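Local coordinates for mandelate racemase/muconate lactonizing enzyme family protein (Bradyrhizobium sp. ORS 278, PDB 3TOY), which belongs to the mandelate racemase/muconate lactonizing enzyme family of the enolase superfamily and binds a calcium ion at its barrel domain, at residues Ile265-Phe279 with Ala287-Gly299. Sequence-based numbering, arbitrary orientation.
Sequences IPIQAGENWWFPRGF and ASDFIMPDLMKVG. With CA (calcium ion), chain E.
Lys297 lays its aliphatic chain over one face of the Trp274 indole: CD stands 3.9 Å from the centroid of the six-membered ring, 23° off its normal, a CH-pi contact. Each torsion beyond CG is anti, and this full extension brings NZ to Asn272 OD1 at 2.8 Å. Water 4 and Leu117 O of a second subunit also grip the ammonium. Phe275 N donates to Lys297 O (2.8 Å), which also lies over one face of the Phe275 ring.

At the other end, Asp289 OD2 takes the Ile267 N-H through its anti lone pair at 2.8 Å, nearly straight at 168°; OD1 forms a salt bridge with Arg260, and water 1 links OD2 to Ile265 O. Ile267 O accepts from Asp289 N and Phe290 N. Pro266 CB rests over the Phe290 ring, 3.5 Å from CE2. Between these ends, Phe279 CZ meets Pro293 CB at 3.5 Å. Glu271 CG sits between its backbone N and carbonyl carbon (chi1 77°), carrying OE1 and OE2 to calcium beside Asp219 and Glu245.

Strand 267-269 and helix 275-285 lead to 287-299, a beta-alpha-beta unit of the enolase-type barrel. Bonds Met292 N to Ala269 O and Lys297 NZ to Asn272 OD1 bracket Glu271, consistent with a fixed calcium-binding carboxylate.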
loop_
_atom_site.group_PDB
_atom_site.type_symbol
_atom_site.label_atom_id
_atom_site.label_comp_id
_atom_site.label_asym_id
_atom_site.label_seq_id
_atom_site.Cartn_x
_atom_site.Cartn_y
_atom_site.Cartn_z
ATOM N N ILE A 265 16.759 9.011 15.316
ATOM C CA ILE A 265 16.869 8.539 16.704
ATOM C C ILE A 265 15.638 7.717 17.022
ATOM O O ILE A 265 14.540 8.106 16.635
ATOM C CB ILE A 265 16.923 9.737 17.693
ATOM C CG1 ILE A 265 18.014 10.735 17.257
ATOM C CG2 ILE A 265 17.149 9.225 19.134
ATOM C CD1 ILE A 265 18.091 12.029 18.154
ATOM N N PRO A 266 15.817 6.567 17.706
ATOM C CA PRO A 266 14.663 5.729 17.991
ATOM C C PRO A 266 13.606 6.500 18.772
ATOM O O PRO A 266 13.930 7.303 19.663
ATOM C CB PRO A 266 15.246 4.574 18.799
ATOM C CG PRO A 266 16.727 4.477 18.295
ATOM C CD PRO A 266 17.100 5.932 18.071
ATOM N N ILE A 267 12.344 6.247 18.438
ATOM C CA ILE A 267 11.224 6.898 19.108
ATOM C C ILE A 267 10.659 5.942 20.145
ATOM O O ILE A 267 10.358 4.790 19.828
ATOM C CB ILE A 267 10.121 7.226 18.085
ATOM C CG1 ILE A 267 10.661 8.211 17.048
ATOM C CG2 ILE A 267 8.891 7.813 18.770
ATOM C CD1 ILE A 267 11.240 9.556 17.669
ATOM N N GLN A 268 10.545 6.426 21.382
ATOM C CA GLN A 268 10.010 5.664 22.518
ATOM C C GLN A 268 8.643 6.259 22.907
ATOM O O GLN A 268 8.457 7.480 22.890
ATOM C CB GLN A 268 10.985 5.809 23.714
ATOM C CG GLN A 268 10.517 5.216 25.037
ATOM C CD GLN A 268 10.452 3.702 24.995
ATOM O OE1 GLN A 268 9.522 3.140 24.412
ATOM N NE2 GLN A 268 11.451 3.020 25.615
ATOM N N ALA A 269 7.693 5.391 23.247
ATOM C CA ALA A 269 6.356 5.847 23.641
ATOM C C ALA A 269 5.654 4.729 24.365
ATOM O O ALA A 269 6.196 3.649 24.498
ATOM C CB ALA A 269 5.531 6.311 22.414
ATOM N N GLY A 270 4.436 4.972 24.829
ATOM C CA GLY A 270 3.645 3.857 25.373
ATOM C C GLY A 270 3.225 3.983 26.830
ATOM O O GLY A 270 2.309 3.283 27.278
ATOM N N GLU A 271 3.840 4.897 27.565
ATOM C CA GLU A 271 3.535 4.959 29.009
ATOM C C GLU A 271 2.124 5.452 29.261
ATOM O O GLU A 271 1.618 5.339 30.375
ATOM C CB GLU A 271 4.527 5.868 29.737
ATOM C CG GLU A 271 4.271 7.373 29.551
ATOM C CD GLU A 271 5.499 8.189 29.923
ATOM O OE1 GLU A 271 6.586 7.888 29.405
ATOM O OE2 GLU A 271 5.383 9.137 30.723
ATOM N N ASN A 272 1.484 6.022 28.239
ATOM C CA ASN A 272 0.133 6.520 28.402
ATOM C C ASN A 272 -0.957 5.795 27.596
ATOM O O ASN A 272 -2.131 6.210 27.629
ATOM C CB ASN A 272 0.102 8.047 28.167
ATOM C CG ASN A 272 0.844 8.785 29.253
ATOM O OD1 ASN A 272 0.613 8.507 30.419
ATOM N ND2 ASN A 272 1.778 9.663 28.888
ATOM N N TRP A 273 -0.593 4.704 26.916
ATOM C CA TRP A 273 -1.554 3.935 26.141
ATOM C C TRP A 273 -2.299 2.927 27.021
ATOM O O TRP A 273 -1.773 2.436 28.043
ATOM C CB TRP A 273 -0.893 3.227 24.945
ATOM C CG TRP A 273 -0.194 4.177 24.005
ATOM C CD1 TRP A 273 -0.493 5.495 23.809
ATOM C CD2 TRP A 273 0.885 3.872 23.105
ATOM N NE1 TRP A 273 0.360 6.036 22.862
ATOM C CE2 TRP A 273 1.202 5.057 22.413
ATOM C CE3 TRP A 273 1.618 2.707 22.819
ATOM C CZ2 TRP A 273 2.236 5.129 21.476
ATOM C CZ3 TRP A 273 2.666 2.779 21.867
ATOM C CH2 TRP A 273 2.952 3.978 21.221
ATOM N N TRP A 274 -3.518 2.618 26.620
ATOM C CA TRP A 274 -4.452 1.856 27.471
ATOM C C TRP A 274 -4.609 0.410 27.025
ATOM O O TRP A 274 -5.156 0.157 25.951
ATOM C CB TRP A 274 -5.835 2.562 27.493
ATOM C CG TRP A 274 -5.741 3.924 28.101
ATOM C CD1 TRP A 274 -5.738 5.121 27.456
ATOM C CD2 TRP A 274 -5.574 4.216 29.507
ATOM N NE1 TRP A 274 -5.576 6.150 28.374
ATOM C CE2 TRP A 274 -5.497 5.611 29.639
ATOM C CE3 TRP A 274 -5.487 3.416 30.660
ATOM C CZ2 TRP A 274 -5.322 6.243 30.878
ATOM C CZ3 TRP A 274 -5.324 4.043 31.911
ATOM C CH2 TRP A 274 -5.249 5.439 32.001
ATOM N N PHE A 275 -4.165 -0.525 27.872
ATOM C CA PHE A 275 -4.467 -1.951 27.742
ATOM C C PHE A 275 -3.858 -2.599 26.504
ATOM O O PHE A 275 -3.273 -1.903 25.667
ATOM C CB PHE A 275 -5.977 -2.203 27.801
ATOM C CG PHE A 275 -6.548 -1.946 29.170
ATOM C CD1 PHE A 275 -6.460 -2.914 30.150
ATOM C CD2 PHE A 275 -7.114 -0.711 29.468
ATOM C CE1 PHE A 275 -6.967 -2.677 31.441
ATOM C CE2 PHE A 275 -7.614 -0.449 30.736
ATOM C CZ PHE A 275 -7.535 -1.437 31.720
ATOM N N PRO A 276 -3.958 -3.933 26.416
ATOM C CA PRO A 276 -3.325 -4.571 25.260
ATOM C C PRO A 276 -3.844 -4.017 23.939
ATOM O O PRO A 276 -3.063 -3.887 22.973
ATOM C CB PRO A 276 -3.684 -6.047 25.441
ATOM C CG PRO A 276 -3.598 -6.198 26.993
ATOM C CD PRO A 276 -4.269 -4.916 27.486
ATOM N N ARG A 277 -5.121 -3.661 23.874
ATOM C CA ARG A 277 -5.649 -3.141 22.583
ATOM C C ARG A 277 -5.027 -1.816 22.209
ATOM O O ARG A 277 -4.774 -1.561 21.030
ATOM C CB ARG A 277 -7.175 -3.027 22.572
ATOM C CG ARG A 277 -7.757 -2.439 21.233
ATOM C CD ARG A 277 -7.494 -3.393 20.058
ATOM N NE ARG A 277 -8.061 -4.704 20.343
ATOM C CZ ARG A 277 -7.634 -5.855 19.811
ATOM N NH1 ARG A 277 -6.662 -5.857 18.913
ATOM N NH2 ARG A 277 -8.202 -7.000 20.165
ATOM N N GLY A 278 -4.787 -0.957 23.198
ATOM C CA GLY A 278 -4.147 0.336 22.946
ATOM C C GLY A 278 -2.774 0.141 22.327
ATOM O O GLY A 278 -2.370 0.894 21.435
ATOM N N PHE A 279 -2.050 -0.868 22.808
ATOM C CA PHE A 279 -0.763 -1.203 22.207
ATOM C C PHE A 279 -0.917 -1.802 20.820
ATOM O O PHE A 279 -0.124 -1.471 19.926
ATOM C CB PHE A 279 0.058 -2.101 23.138
ATOM C CG PHE A 279 0.715 -1.307 24.207
ATOM C CD1 PHE A 279 1.964 -0.778 23.990
ATOM C CD2 PHE A 279 0.011 -0.950 25.366
ATOM C CE1 PHE A 279 2.560 0.046 24.930
ATOM C CE2 PHE A 279 0.609 -0.122 26.331
ATOM C CZ PHE A 279 1.878 0.382 26.112
ATOM N N ALA A 287 3.607 3.493 15.414
ATOM C CA ALA A 287 3.875 4.719 16.190
ATOM C C ALA A 287 5.332 4.865 16.708
ATOM O O ALA A 287 5.856 5.985 16.768
ATOM C CB ALA A 287 2.884 4.813 17.352
ATOM N N SER A 288 5.973 3.770 17.110
ATOM C CA SER A 288 7.288 3.892 17.762
ATOM C C SER A 288 8.239 2.735 17.486
ATOM O O SER A 288 7.825 1.670 17.023
ATOM C CB SER A 288 7.092 4.059 19.268
ATOM O OG SER A 288 6.542 2.859 19.820
ATOM N N ASP A 289 9.531 2.968 17.744
ATOM C CA ASP A 289 10.553 1.945 17.620
ATOM C C ASP A 289 10.658 1.126 18.858
ATOM O O ASP A 289 10.936 -0.065 18.771
ATOM C CB ASP A 289 11.922 2.591 17.359
ATOM C CG ASP A 289 11.910 3.410 16.092
ATOM O OD1 ASP A 289 11.761 2.791 15.022
ATOM O OD2 ASP A 289 12.005 4.647 16.145
ATOM N N PHE A 290 10.468 1.789 20.005
ATOM C CA PHE A 290 10.542 1.154 21.318
ATOM C C PHE A 290 9.181 1.405 21.989
ATOM O O PHE A 290 8.479 2.368 21.642
ATOM C CB PHE A 290 11.595 1.873 22.193
ATOM C CG PHE A 290 13.030 1.793 21.669
ATOM C CD1 PHE A 290 13.423 0.799 20.782
ATOM C CD2 PHE A 290 13.985 2.697 22.120
ATOM C CE1 PHE A 290 14.746 0.738 20.349
ATOM C CE2 PHE A 290 15.311 2.628 21.696
ATOM C CZ PHE A 290 15.681 1.641 20.826
ATOM N N ILE A 291 8.832 0.600 22.999
ATOM C CA ILE A 291 7.664 0.917 23.821
ATOM C C ILE A 291 8.057 0.783 25.292
ATOM O O ILE A 291 8.980 0.052 25.614
ATOM C CB ILE A 291 6.412 -0.006 23.552
ATOM C CG1 ILE A 291 6.746 -1.486 23.767
ATOM C CG2 ILE A 291 5.832 0.282 22.111
ATOM C CD1 ILE A 291 5.531 -2.381 23.658
ATOM N N MET A 292 7.316 1.476 26.143
ATOM C CA MET A 292 7.480 1.379 27.596
ATOM C C MET A 292 6.115 1.450 28.291
ATOM O O MET A 292 5.699 2.525 28.761
ATOM C CB MET A 292 8.406 2.496 28.114
ATOM C CG MET A 292 8.087 3.906 27.639
ATOM S SD MET A 292 9.339 5.109 28.187
ATOM C CE MET A 292 8.846 5.370 29.930
ATOM N N PRO A 293 5.397 0.321 28.326
ATOM C CA PRO A 293 4.092 0.343 28.985
ATOM C C PRO A 293 4.234 0.703 30.475
ATOM O O PRO A 293 5.295 0.480 31.064
ATOM C CB PRO A 293 3.582 -1.089 28.830
ATOM C CG PRO A 293 4.412 -1.699 27.716
ATOM C CD PRO A 293 5.729 -1.001 27.755
ATOM N N ASP A 294 3.173 1.290 31.022
ATOM C CA ASP A 294 3.013 1.551 32.456
ATOM C C ASP A 294 2.089 0.466 32.992
ATOM O O ASP A 294 0.980 0.257 32.469
ATOM C CB ASP A 294 2.358 2.931 32.619
ATOM C CG ASP A 294 2.278 3.389 34.078
ATOM O OD1 ASP A 294 1.996 2.538 34.964
ATOM O OD2 ASP A 294 2.497 4.595 34.311
ATOM N N LEU A 295 2.533 -0.250 34.017
ATOM C CA LEU A 295 1.688 -1.292 34.572
ATOM C C LEU A 295 0.321 -0.755 35.011
ATOM O O LEU A 295 -0.627 -1.520 35.065
ATOM C CB LEU A 295 2.392 -1.999 35.742
ATOM C CG LEU A 295 3.451 -3.011 35.301
ATOM C CD1 LEU A 295 4.420 -3.331 36.461
ATOM C CD2 LEU A 295 2.821 -4.285 34.773
ATOM N N MET A 296 0.227 0.537 35.328
ATOM C CA MET A 296 -1.053 1.120 35.759
ATOM C C MET A 296 -2.027 1.307 34.604
ATOM O O MET A 296 -3.215 1.497 34.828
ATOM C CB MET A 296 -0.867 2.521 36.329
ATOM C CG MET A 296 0.098 2.692 37.440
ATOM S SD MET A 296 -0.146 4.389 38.016
ATOM C CE MET A 296 0.672 5.401 36.772
ATOM N N LYS A 297 -1.526 1.318 33.368
ATOM C CA LYS A 297 -2.412 1.671 32.223
ATOM C C LYS A 297 -2.500 0.534 31.204
ATOM O O LYS A 297 -3.470 0.425 30.446
ATOM C CB LYS A 297 -1.900 2.941 31.544
ATOM C CG LYS A 297 -1.957 4.169 32.436
ATOM C CD LYS A 297 -1.707 5.444 31.662
ATOM C CE LYS A 297 -1.984 6.683 32.517
ATOM N NZ LYS A 297 -1.811 7.965 31.770
ATOM N N VAL A 298 -1.503 -0.334 31.223
ATOM C CA VAL A 298 -1.487 -1.514 30.349
ATOM C C VAL A 298 -2.384 -2.685 30.791
ATOM O O VAL A 298 -2.535 -3.657 30.043
ATOM C CB VAL A 298 -0.036 -2.004 30.137
ATOM C CG1 VAL A 298 0.415 -2.850 31.320
ATOM C CG2 VAL A 298 0.077 -2.861 28.860
ATOM N N GLY A 299 -3.014 -2.592 31.969
ATOM C CA GLY A 299 -3.803 -3.733 32.494
ATOM C C GLY A 299 -3.052 -4.608 33.492
ATOM O O GLY A 299 -3.286 -5.820 33.576
HETATM CA CA CA E . 7.905 9.733 30.235
HETATM O O HOH W 1 13.097 6.345 14.531
HETATM O O HOH W 2 0.827 1.899 29.207
HETATM O O HOH W 3 1.275 6.585 32.855
HETATM O O HOH W 4 -3.186 8.137 29.396
HETATM O O HOH W 5 6.997 10.807 28.453
HETATM O O HOH W 6 8.924 8.872 32.293
#